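Local coordinates for nucleoporin NUP170 (Chaetomium thermophilum, PDB 5HAX), which probably serves as a structural scaffold nucleoporin of the nuclear pore complex, pairing a beta-propeller with an alpha-helical region, at residues A408-T411 and G412-K415; S503-D506 and D507-E510; T552-L555 and A556-A559; N631-R634 and L635-F638. All blocks are in the same frame, centred on the assembly; numbering follows the deposited sequence.

Contact 1 (A408-T411 and G412-K415); sequences APDT and GRIK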
ATOM      1  N   ALA A 408       4.070  -0.859 -12.192  1.00 39.67           N
ATOM      2  CA  ALA A 408       2.901  -1.274 -11.437  1.00 38.09           C
ATOM      3  C   ALA A 408       2.174  -2.337 -12.239  1.00 39.35           C
ATOM      4  O   ALA A 408       2.354  -2.433 -13.458  1.00 37.54           O
ATOM      5  CB  ALA A 408       1.960  -0.097 -11.155  1.00 37.76           C
ATOM      6  N   PRO A 409       1.352  -3.158 -11.586  1.00 37.18           N
ATOM      7  CA  PRO A 409       0.493  -4.068 -12.346  1.00 41.99           C
ATOM      8  C   PRO A 409      -0.429  -3.269 -13.250  1.00 40.84           C
ATOM      9  O   PRO A 409      -0.867  -2.172 -12.900  1.00 41.70           O
ATOM     10  CB  PRO A 409      -0.289  -4.822 -11.260  1.00 37.98           C
ATOM     11  CG  PRO A 409       0.456  -4.593  -9.992  1.00 44.48           C
ATOM     12  CD  PRO A 409       1.126  -3.268 -10.135  1.00 42.24           C
ATOM     13  N   ASP A 410      -0.706  -3.816 -14.436  1.00 40.41           N
ATOM     14  CA  ASP A 410      -1.687  -3.210 -15.335  1.00 41.07           C
ATOM     15  C   ASP A 410      -3.063  -3.649 -14.845  1.00 43.22           C
ATOM     16  O   ASP A 410      -3.720  -4.523 -15.418  1.00 40.18           O
ATOM     17  CB  ASP A 410      -1.432  -3.606 -16.784  1.00 45.39           C
ATOM     18  CG  ASP A 410      -2.186  -2.725 -17.768  1.00 44.55           C
ATOM     19  OD1 ASP A 410      -3.208  -2.129 -17.374  1.00 42.68           O
ATOM     20  OD2 ASP A 410      -1.752  -2.620 -18.932  1.00 40.10           O
ATOM     21  N   THR A 411      -3.493  -3.025 -13.745  1.00 41.99           N
ATOM     22  CA  THR A 411      -4.739  -3.413 -13.090  1.00 40.02           C
ATOM     23  C   THR A 411      -5.910  -3.404 -14.062  1.00 36.47           C
ATOM     24  O   THR A 411      -6.770  -4.291 -14.020  1.00 40.36           O
ATOM     25  CB  THR A 411      -5.017  -2.478 -11.914  1.00 46.19           C
ATOM     26  OG1 THR A 411      -3.878  -2.455 -11.044  1.00 42.64           O
ATOM     27  CG2 THR A 411      -6.242  -2.933 -11.128  1.00 43.72           C
ATOM     28  N   GLY A 412      -5.957  -2.413 -14.953  1.00 41.18           N
ATOM     29  CA  GLY A 412      -7.056  -2.336 -15.903  1.00 43.24           C
ATOM     30  C   GLY A 412      -7.094  -3.517 -16.854  1.00 50.04           C
ATOM     31  O   GLY A 412      -8.162  -4.067 -17.134  1.00 49.40           O
ATOM     32  N   ARG A 413      -5.930  -3.923 -17.365  1.00 44.25           N
ATOM     33  CA  ARG A 413      -5.886  -5.049 -18.293  1.00 45.82           C
ATOM     34  C   ARG A 413      -6.095  -6.371 -17.565  1.00 42.88           C
ATOM     35  O   ARG A 413      -6.739  -7.282 -18.096  1.00 48.08           O
ATOM     36  CB  ARG A 413      -4.557  -5.051 -19.046  1.00 50.34           C
ATOM     37  CG  ARG A 413      -4.541  -5.946 -20.276  1.00 60.36           C
ATOM     38  CD  ARG A 413      -3.216  -5.851 -21.024  1.00 58.23           C
ATOM     39  NE  ARG A 413      -2.796  -4.467 -21.236  1.00 70.04           N
ATOM     40  CZ  ARG A 413      -3.221  -3.692 -22.229  1.00 78.02           C
ATOM     41  NH1 ARG A 413      -4.092  -4.152 -23.118  1.00 84.14           N
ATOM     42  NH2 ARG A 413      -2.777  -2.445 -22.332  1.00 72.81           N
ATOM     43  N   ILE A 414      -5.562  -6.492 -16.346  1.00 44.40           N
ATOM     44  CA  ILE A 414      -5.730  -7.721 -15.573  1.00 44.45           C
ATOM     45  C   ILE A 414      -7.200  -7.937 -15.233  1.00 45.72           C
ATOM     46  O   ILE A 414      -7.693  -9.072 -15.232  1.00 46.49           O
ATOM     47  CB  ILE A 414      -4.859  -7.672 -14.301  1.00 39.67           C
ATOM     48  CG1 ILE A 414      -3.371  -7.686 -14.672  1.00 46.67           C
ATOM     49  CG2 ILE A 414      -5.182  -8.846 -13.376  1.00 45.20           C
ATOM     50  CD1 ILE A 414      -2.438  -7.440 -13.496  1.00 48.43           C
ATOM     51  N   LYS A 415      -7.919  -6.856 -14.928  1.00 46.66           N
ATOM     52  CA  LYS A 415      -9.313  -6.979 -14.518  1.00 46.49           C
ATOM     53  C   LYS A 415     -10.208  -7.397 -15.679  1.00 51.01           C
ATOM     54  O   LYS A 415     -11.179  -8.133 -15.476  1.00 46.68           O
ATOM     55  CB  LYS A 415      -9.789  -5.653 -13.920  1.00 43.63           C
ATOM     56  CG  LYS A 415     -11.239  -5.648 -13.466  1.00 47.84           C
ATOM     57  CD  LYS A 415     -11.567  -4.370 -12.709  1.00 48.38           C
ATOM     58  CE  LYS A 415     -13.030  -4.324 -12.290  1.00 62.87           C
ATOM     59  NZ  LYS A 415     -13.946  -4.191 -13.459  1.00 63.50           N
TER
HETATM   60  O   HOH W   1      -3.885  -0.220 -15.608  1.00 49.38           O
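Asp410 grips Arg413 with both carboxylate oxygens, one on the backbone and one on the side chain. OD1 of Asp410 accepts from the backbone N of Arg413 at 3.3 Å with an N-H...O angle of 158°, which identifies Asp410 as the N-cap of helix 411-416. CG stands anti to the backbone N of Asp410 (chi1 -165°), and this swings the carboxylate over the first turn. OD2 of Asp410 takes the NE of Arg413 at 3.1 Å as the salt-bridge half of the grip. The carboxylate and guanidinium planes are almost perpendicular, 89° apart, and both donors approach from above the carboxylate plane. A water links the cap to the turn: it donates to OD1 of Asp410 at 2.7 Å and accepts from N of Gly412 at 3.1 Å, and it thereby serves a first-turn amide.

The tight part lies on the other flank of the turn. There the O of Asp410 receives N of Ile414 at 2.9 Å, CG1 of Ile414 rests 3.3 Å from that same O, and CD1 of Ile414 meets CB of Pro409 at 4.1 Å. The looser side is that of Arg413 and Lys415, both partly exposed; Lys415 runs away from the turn toward a salt bridge with Glu524.

Further bonds to Asp410, from Gln519 to OD1 and from Gln428 to OD2, fix the carboxylate in a buried setting. The capped turn thus directly follows strand 403-409, beside strand 427-433 of the same sheet, and reaches helices 506-520 and 522-533 through Gln519 and Glu524.

Contact 2 (S503-D506 and D507-E510); sequences SASD and DALE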
ATOM      1  N   SER A 503      -7.616  21.624 -26.401  1.00 90.49           N
ATOM      2  CA  SER A 503      -7.337  22.355 -27.635  1.00 91.67           C
ATOM      3  C   SER A 503      -7.162  21.360 -28.779  1.00 99.88           C
ATOM      4  O   SER A 503      -6.054  21.125 -29.266  1.00 98.68           O
ATOM      5  CB  SER A 503      -6.089  23.228 -27.459  1.00 88.04           C
ATOM      6  OG  SER A 503      -6.288  24.217 -26.467  1.00 95.71           O
ATOM      7  N   ALA A 504      -8.269  20.773 -29.213  1.00 97.28           N
ATOM      8  CA  ALA A 504      -8.232  19.799 -30.302  1.00 95.29           C
ATOM      9  C   ALA A 504      -9.657  19.582 -30.806  1.00109.01           C
ATOM     10  O   ALA A 504     -10.599  20.257 -30.372  1.00101.66           O
ATOM     11  CB  ALA A 504      -7.573  18.496 -29.851  1.00 95.03           C
ATOM     12  N   SER A 505      -9.810  18.626 -31.719  1.00112.10           N
ATOM     13  CA  SER A 505     -11.047  18.409 -32.453  1.00112.25           C
ATOM     14  C   SER A 505     -11.981  17.458 -31.707  1.00107.88           C
ATOM     15  O   SER A 505     -11.640  16.879 -30.674  1.00106.73           O
ATOM     16  CB  SER A 505     -10.739  17.846 -33.842  1.00114.25           C
ATOM     17  OG  SER A 505     -10.089  16.587 -33.747  1.00111.61           O
ATOM     18  N   ASP A 506     -13.189  17.309 -32.259  1.00108.39           N
ATOM     19  CA  ASP A 506     -14.120  16.297 -31.772  1.00111.28           C
ATOM     20  C   ASP A 506     -13.525  14.902 -31.900  1.00112.33           C
ATOM     21  O   ASP A 506     -13.770  14.037 -31.050  1.00100.06           O
ATOM     22  CB  ASP A 506     -15.434  16.391 -32.551  1.00106.67           C
ATOM     23  CG  ASP A 506     -16.618  15.814 -31.791  1.00100.38           C
ATOM     24  OD1 ASP A 506     -17.740  16.332 -31.968  1.00 91.88           O
ATOM     25  OD2 ASP A 506     -16.431  14.849 -31.021  1.00103.74           O
ATOM     26  N   ASP A 507     -12.733  14.671 -32.949  1.00115.03           N
ATOM     27  CA  ASP A 507     -12.109  13.375 -33.179  1.00114.39           C
ATOM     28  C   ASP A 507     -10.855  13.172 -32.341  1.00104.21           C
ATOM     29  O   ASP A 507     -10.400  12.032 -32.199  1.00102.58           O
ATOM     30  CB  ASP A 507     -11.767  13.227 -34.662  1.00118.84           C
ATOM     31  CG  ASP A 507     -12.978  13.408 -35.559  1.00117.80           C
ATOM     32  OD1 ASP A 507     -12.903  13.024 -36.745  1.00120.48           O
ATOM     33  OD2 ASP A 507     -14.004  13.932 -35.077  1.00111.46           O
ATOM     34  N   ALA A 508     -10.285  14.247 -31.789  1.00102.89           N
ATOM     35  CA  ALA A 508      -9.113  14.107 -30.932  1.00 93.98           C
ATOM     36  C   ALA A 508      -9.477  13.447 -29.610  1.00 84.19           C
ATOM     37  O   ALA A 508      -8.714  12.626 -29.087  1.00 82.09           O
ATOM     38  CB  ALA A 508      -8.481  15.474 -30.686  1.00 97.45           C
ATOM     39  N   LEU A 509     -10.633  13.803 -29.050  1.00 80.44           N
ATOM     40  CA  LEU A 509     -11.097  13.155 -27.830  1.00 77.06           C
ATOM     41  C   LEU A 509     -11.427  11.693 -28.086  1.00 73.84           C
ATOM     42  O   LEU A 509     -11.012  10.807 -27.329  1.00 71.61           O
ATOM     43  CB  LEU A 509     -12.321  13.889 -27.283  1.00 74.64           C
ATOM     44  CG  LEU A 509     -12.947  13.254 -26.041  1.00 76.49           C
ATOM     45  CD1 LEU A 509     -11.983  13.355 -24.868  1.00 71.64           C
ATOM     46  CD2 LEU A 509     -14.286  13.898 -25.725  1.00 69.87           C
ATOM     47  N   GLU A 510     -12.186  11.425 -29.152  1.00 76.12           N
ATOM     48  CA  GLU A 510     -12.568  10.057 -29.483  1.00 81.61           C
ATOM     49  C   GLU A 510     -11.345   9.159 -29.623  1.00 72.32           C
ATOM     50  O   GLU A 510     -11.378   7.985 -29.238  1.00 68.30           O
ATOM     51  CB  GLU A 510     -13.388  10.054 -30.772  1.00 88.31           C
ATOM     52  CG  GLU A 510     -13.954   8.703 -31.161  1.00 94.44           C
ATOM     53  CD  GLU A 510     -14.690   8.749 -32.485  1.00 98.18           C
ATOM     54  OE1 GLU A 510     -15.822   9.278 -32.521  1.00 96.62           O
ATOM     55  OE2 GLU A 510     -14.133   8.263 -33.492  1.00 99.56           O
TER
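The backbone passes from an extended approach at Ala504 and Ser505 (psi 174° at Ser505) into helical values from Asp506 onward, so that Ser505 and Ala508 come within 5.0 Å of each other at their CA atoms. Two acceptors of Ser505 then converge on one amide. N of Ala508 lies 3.1 Å from OG of Ser505 and 3.2 Å from the O of the same serine, and both bonds are weak because they are bent, the one to OG having an N-H...O angle of just 126°. The hydroxyl gets there because OG sits between the backbone N and the carbonyl carbon (chi1 62°), a rotamer that folds it back over the start of the helix.

This is a serine N-cap: the side chain of the residue before helix 506-520 supplies an acceptor to an amide of the first turn, which lacks the i-4 carbonyl that amides deeper in a helix use. Outside the cap, CB of Ala504 meets CB of Ala508 at 3.3 Å, closer than usual for two methyl groups. The pair joins the residue just ahead of the cap to the first turn, and Ala508 CB also rests 3.5 Å from the O of Ser505.

The acidic side chains lie on the solvent-exposed side of the turn. CG of Asp507 lies beside its own backbone N, and this brings its OD2 over the preceding peptide, 3.4 Å from C of Asp506. The carboxylates of Asp506 and Asp507 would probably stabilise the positive end of the helix dipole. One turn on, Glu510 makes a salt bridge with Arg514, while Leu509 is buried against Tyr563.

Contact 3 (T552-L555 and A556-A559); sequences TENL and ARAA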
ATOM      1  N   THR A 552     -11.696  20.569 -18.475  1.00 51.70           N
ATOM      2  CA  THR A 552     -11.451  19.138 -18.327  1.00 57.91           C
ATOM      3  C   THR A 552     -12.698  18.424 -17.825  1.00 46.51           C
ATOM      4  O   THR A 552     -13.063  17.359 -18.337  1.00 55.43           O
ATOM      5  CB  THR A 552     -10.278  18.899 -17.376  1.00 57.21           C
ATOM      6  OG1 THR A 552      -9.101  19.527 -17.900  1.00 60.73           O
ATOM      7  CG2 THR A 552     -10.013  17.406 -17.198  1.00 55.15           C
ATOM      8  N   GLU A 553     -13.367  18.997 -16.822  1.00 55.85           N
ATOM      9  CA  GLU A 553     -14.599  18.401 -16.318  1.00 55.98           C
ATOM     10  C   GLU A 553     -15.709  18.454 -17.359  1.00 55.33           C
ATOM     11  O   GLU A 553     -16.549  17.547 -17.416  1.00 51.03           O
ATOM     12  CB  GLU A 553     -15.030  19.106 -15.033  1.00 58.20           C
ATOM     13  CG  GLU A 553     -14.076  18.887 -13.863  1.00 60.88           C
ATOM     14  CD  GLU A 553     -14.471  19.673 -12.625  1.00 63.26           C
ATOM     15  OE1 GLU A 553     -15.562  20.283 -12.625  1.00 65.28           O
ATOM     16  OE2 GLU A 553     -13.688  19.678 -11.652  1.00 62.59           O
ATOM     17  N   ASN A 554     -15.728  19.497 -18.193  1.00 57.07           N
ATOM     18  CA  ASN A 554     -16.721  19.574 -19.259  1.00 58.61           C
ATOM     19  C   ASN A 554     -16.407  18.581 -20.371  1.00 56.47           C
ATOM     20  O   ASN A 554     -17.320  18.009 -20.978  1.00 61.98           O
ATOM     21  CB  ASN A 554     -16.796  21.000 -19.806  1.00 62.78           C
ATOM     22  CG  ASN A 554     -17.549  21.940 -18.882  1.00 62.82           C
ATOM     23  OD1 ASN A 554     -18.476  21.531 -18.180  1.00 66.75           O
ATOM     24  ND2 ASN A 554     -17.156  23.207 -18.879  1.00 71.44           N
ATOM     25  N   LEU A 555     -15.120  18.370 -20.661  1.00 55.36           N
ATOM     26  CA  LEU A 555     -14.740  17.313 -21.592  1.00 53.60           C
ATOM     27  C   LEU A 555     -15.124  15.945 -21.046  1.00 51.67           C
ATOM     28  O   LEU A 555     -15.627  15.089 -21.785  1.00 52.42           O
ATOM     29  CB  LEU A 555     -13.238  17.365 -21.870  1.00 61.02           C
ATOM     30  CG  LEU A 555     -12.787  17.943 -23.211  1.00 66.67           C
ATOM     31  CD1 LEU A 555     -11.269  17.979 -23.271  1.00 66.56           C
ATOM     32  CD2 LEU A 555     -13.345  17.136 -24.371  1.00 64.56           C
ATOM     33  N   ALA A 556     -14.884  15.720 -19.752  1.00 51.52           N
ATOM     34  CA  ALA A 556     -15.281  14.463 -19.129  1.00 55.71           C
ATOM     35  C   ALA A 556     -16.786  14.254 -19.229  1.00 49.88           C
ATOM     36  O   ALA A 556     -17.249  13.140 -19.502  1.00 50.63           O
ATOM     37  CB  ALA A 556     -14.825  14.443 -17.670  1.00 53.75           C
ATOM     38  N   ARG A 557     -17.569  15.316 -19.007  1.00 52.61           N
ATOM     39  CA  ARG A 557     -19.010  15.235 -19.227  1.00 56.34           C
ATOM     40  C   ARG A 557     -19.324  14.847 -20.666  1.00 51.63           C
ATOM     41  O   ARG A 557     -20.189  13.999 -20.915  1.00 51.34           O
ATOM     42  CB  ARG A 557     -19.672  16.570 -18.881  1.00 61.90           C
ATOM     43  CG  ARG A 557     -21.128  16.687 -19.332  1.00 59.56           C
ATOM     44  CD  ARG A 557     -21.710  18.058 -19.019  1.00 71.15           C
ATOM     45  NE  ARG A 557     -21.000  19.134 -19.706  1.00 78.07           N
ATOM     46  CZ  ARG A 557     -21.366  20.413 -19.674  1.00 94.03           C
ATOM     47  NH1 ARG A 557     -22.441  20.786 -18.990  1.00 96.15           N
ATOM     48  NH2 ARG A 557     -20.657  21.323 -20.330  1.00 84.46           N
ATOM     49  N   ALA A 558     -18.636  15.467 -21.629  1.00 53.87           N
ATOM     50  CA  ALA A 558     -18.891  15.166 -23.034  1.00 58.29           C
ATOM     51  C   ALA A 558     -18.569  13.712 -23.354  1.00 61.13           C
ATOM     52  O   ALA A 558     -19.263  13.076 -24.155  1.00 60.78           O
ATOM     53  CB  ALA A 558     -18.080  16.105 -23.925  1.00 59.18           C
ATOM     54  N   ALA A 559     -17.519  13.167 -22.737  1.00 57.54           N
ATOM     55  CA  ALA A 559     -17.164  11.773 -22.976  1.00 53.39           C
ATOM     56  C   ALA A 559     -18.184  10.833 -22.348  1.00 50.38           C
ATOM     57  O   ALA A 559     -18.502   9.781 -22.915  1.00 57.03           O
ATOM     58  CB  ALA A 559     -15.765  11.489 -22.430  1.00 57.27           C
TER
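Asn554 lays its amide oxygen over a face of the Arg557 guanidinium, OD1 standing 3.0 Å above that plane and offset toward the rim. The two side chains run side by side in the same direction, and their flat groups are tilted by 21°. OD1 of Asn554 is 3.1 Å from NH2 of Arg557, but the angle is too poor for a hydrogen bond; this is a polar face contact, probably aided by the pull of the cation on the amide oxygen.

Torsions account for this placement. CG of Asn554 lies beside its backbone N (chi1 -76°) and leans back toward the helix start; OD1 turns to the arginine, which reaches back to meet it. The arginine chain starts extended and bends at chi3 (61°), which brings a face of the guanidinium against OD1. A weak hydrogen bond from NH1 of Arg557 to Asn642 also holds the group. With an alanine here, the amide of Asn554 would probably lose the flat group it lies against and be freer to turn, and Asn642 would lose its weak donor.

The backbone sets the spacing: N of Arg557 donates to O of Glu553 at 2.9 Å, and N of Ala558 to O of Asn554 at 2.9 Å. Elsewhere around the helix, Ala556 packs on Val532 and Leu498. The arrangement is an i to i+3 side-chain pairing on a regular alpha-helix, here helix 549-562.

Contact 4 (N631-R634 and L635-F638); sequences NVER and LRNF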
ATOM      1  N   ASN A 631     -19.381  13.063  -1.649  1.00 53.73           N
ATOM      2  CA  ASN A 631     -19.170  12.442  -2.952  1.00 52.09           C
ATOM      3  C   ASN A 631     -20.490  12.002  -3.573  1.00 43.35           C
ATOM      4  O   ASN A 631     -20.725  12.223  -4.767  1.00 43.46           O
ATOM      5  CB  ASN A 631     -18.218  11.252  -2.822  1.00 51.65           C
ATOM      6  CG  ASN A 631     -16.783  11.674  -2.569  1.00 56.79           C
ATOM      7  OD1 ASN A 631     -16.391  12.803  -2.864  1.00 52.26           O
ATOM      8  ND2 ASN A 631     -15.986  10.759  -2.027  1.00 48.32           N
ATOM      9  N   VAL A 632     -21.361  11.370  -2.782  1.00 43.54           N
ATOM     10  CA  VAL A 632     -22.663  10.952  -3.296  1.00 51.63           C
ATOM     11  C   VAL A 632     -23.464  12.164  -3.753  1.00 49.21           C
ATOM     12  O   VAL A 632     -24.117  12.137  -4.803  1.00 42.63           O
ATOM     13  CB  VAL A 632     -23.425  10.145  -2.226  1.00 50.40           C
ATOM     14  CG1 VAL A 632     -24.864   9.878  -2.665  1.00 51.27           C
ATOM     15  CG2 VAL A 632     -22.708   8.832  -1.935  1.00 47.39           C
ATOM     16  N   GLU A 633     -23.426  13.249  -2.975  1.00 50.77           N
ATOM     17  CA  GLU A 633     -24.210  14.434  -3.310  1.00 54.86           C
ATOM     18  C   GLU A 633     -23.686  15.116  -4.567  1.00 53.14           C
ATOM     19  O   GLU A 633     -24.474  15.574  -5.403  1.00 49.45           O
ATOM     20  CB  GLU A 633     -24.213  15.405  -2.131  1.00 48.80           C
ATOM     21  CG  GLU A 633     -25.108  14.967  -0.979  1.00 63.89           C
ATOM     22  CD  GLU A 633     -26.585  14.982  -1.342  1.00 70.09           C
ATOM     23  OE1 GLU A 633     -27.395  14.425  -0.572  1.00 68.14           O
ATOM     24  OE2 GLU A 633     -26.939  15.549  -2.398  1.00 65.04           O
ATOM     25  N   ARG A 634     -22.362  15.206  -4.719  1.00 50.49           N
ATOM     26  CA  ARG A 634     -21.805  15.788  -5.937  1.00 51.49           C
ATOM     27  C   ARG A 634     -22.185  14.962  -7.159  1.00 47.37           C
ATOM     28  O   ARG A 634     -22.420  15.512  -8.242  1.00 49.74           O
ATOM     29  CB  ARG A 634     -20.286  15.917  -5.825  1.00 61.62           C
ATOM     30  CG  ARG A 634     -19.823  17.219  -5.186  1.00 71.49           C
ATOM     31  CD  ARG A 634     -18.479  17.680  -5.736  1.00 83.44           C
ATOM     32  NE  ARG A 634     -18.539  18.001  -7.162  1.00 89.42           N
ATOM     33  CZ  ARG A 634     -17.612  18.696  -7.816  1.00 91.36           C
ATOM     34  NH1 ARG A 634     -17.753  18.935  -9.114  1.00 83.06           N
ATOM     35  NH2 ARG A 634     -16.544  19.158  -7.177  1.00 88.89           N
ATOM     36  N   LEU A 635     -22.250  13.638  -7.006  1.00 46.82           N
ATOM     37  CA  LEU A 635     -22.735  12.790  -8.089  1.00 50.91           C
ATOM     38  C   LEU A 635     -24.193  13.104  -8.410  1.00 49.37           C
ATOM     39  O   LEU A 635     -24.571  13.242  -9.579  1.00 53.93           O
ATOM     40  CB  LEU A 635     -22.566  11.315  -7.718  1.00 42.61           C
ATOM     41  CG  LEU A 635     -23.182  10.285  -8.671  1.00 52.54           C
ATOM     42  CD1 LEU A 635     -22.627  10.436 -10.083  1.00 41.27           C
ATOM     43  CD2 LEU A 635     -22.943   8.878  -8.147  1.00 54.61           C
ATOM     44  N   ARG A 636     -25.027  13.227  -7.376  1.00 52.54           N
ATOM     45  CA  ARG A 636     -26.425  13.588  -7.583  1.00 55.95           C
ATOM     46  C   ARG A 636     -26.547  14.954  -8.246  1.00 47.87           C
ATOM     47  O   ARG A 636     -27.312  15.130  -9.202  1.00 56.32           O
ATOM     48  CB  ARG A 636     -27.168  13.572  -6.248  1.00 53.93           C
ATOM     49  CG  ARG A 636     -27.756  12.220  -5.893  1.00 63.36           C
ATOM     50  CD  ARG A 636     -28.078  12.112  -4.409  1.00 72.04           C
ATOM     51  NE  ARG A 636     -28.839  13.254  -3.909  1.00 76.42           N
ATOM     52  CZ  ARG A 636     -30.112  13.496  -4.201  1.00 77.25           C
ATOM     53  NH1 ARG A 636     -30.718  14.558  -3.690  1.00 81.81           N
ATOM     54  NH2 ARG A 636     -30.781  12.684  -5.010  1.00 85.99           N
ATOM     55  N   ASN A 637     -25.797  15.938  -7.746  1.00 54.09           N
ATOM     56  CA  ASN A 637     -25.813  17.268  -8.342  1.00 53.94           C
ATOM     57  C   ASN A 637     -25.429  17.217  -9.815  1.00 63.43           C
ATOM     58  O   ASN A 637     -25.976  17.963 -10.635  1.00 58.27           O
ATOM     59  CB  ASN A 637     -24.868  18.190  -7.572  1.00 59.85           C
ATOM     60  CG  ASN A 637     -24.803  19.584  -8.160  1.00 85.28           C
ATOM     61  OD1 ASN A 637     -25.803  20.119  -8.638  1.00 85.50           O
ATOM     62  ND2 ASN A 637     -23.615  20.179  -8.134  1.00 91.19           N
ATOM     63  N   PHE A 638     -24.487  16.339 -10.170  1.00 57.50           N
ATOM     64  CA  PHE A 638     -24.065  16.229 -11.563  1.00 55.87           C
ATOM     65  C   PHE A 638     -25.185  15.686 -12.439  1.00 56.15           C
ATOM     66  O   PHE A 638     -25.370  16.143 -13.574  1.00 58.07           O
ATOM     67  CB  PHE A 638     -22.826  15.339 -11.665  1.00 55.72           C
ATOM     68  CG  PHE A 638     -22.476  14.953 -13.074  1.00 46.64           C
ATOM     69  CD1 PHE A 638     -21.782  15.827 -13.894  1.00 43.40           C
ATOM     70  CD2 PHE A 638     -22.843  13.716 -13.579  1.00 43.37           C
ATOM     71  CE1 PHE A 638     -21.460  15.476 -15.191  1.00 56.52           C
ATOM     72  CE2 PHE A 638     -22.524  13.359 -14.874  1.00 49.49           C
ATOM     73  CZ  PHE A 638     -21.831  14.240 -15.681  1.00 56.23           C
TER
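Helix 622-640 carries an i to i+3 salt bridge between Glu633 and Arg636, within the nucleoporin C-terminal family region. OE2 of Glu633 accepts from NE of Arg636 at 3.3 Å, a weak bond in length though nearly straight at 165°. The acid meets the guanidinium at its edge; the flat groups are turned 88° apart, and of the two oxygens OE2 makes the bond. Glu633 reaches it by bending at chi2 (-67°), which curls the carboxylate back alongside the arginine chain. OE1 of Glu633 is held separately by the hydroxyl of Ser683, which anchors the carboxylate to helix 663-694. Replacing Arg636 by a leucine would probably leave Glu633 without its cationic mate and the acid held mainly by Ser683.

Below this pair, N of Arg636 donates to O of Val632 at 2.9 Å, and N of Asn637 to O of Glu633 at 2.7 Å. On the buried side, Leu635 packs against Leu591 and Met679, while Phe638 reaches Leu530 and Ala533. The result is an amphipathic alpha-helix, its apolar residues facing helices 522-533, 586-599 and 663-694 in the helical C-terminal region.

Overall arrangement
Contacts 1 to 4 follow one another along the chain. Contact 1 belongs to the propeller-like part, at the end of strand 403-409; contact 2 is at the loop-to-helix start of helix 506-520, and contacts 3 and 4 lie within helices 549-562 and 622-640. Contacts 2 and 3 are 12 Å apart between centres and touch where CD2 of Leu509 meets CD2 of Leu555 at 3.6 Å. Contacts 3 and 4, about 16 Å apart between centres, meet through CB of Arg557 and CE1 of Phe638 at 4.2 Å. Contact 1 is 25 to 28 Å from the others between centres. Contacts 2 to 4 thus form a packed series, and Gln519 and Glu524 tie it to the strand-rich part.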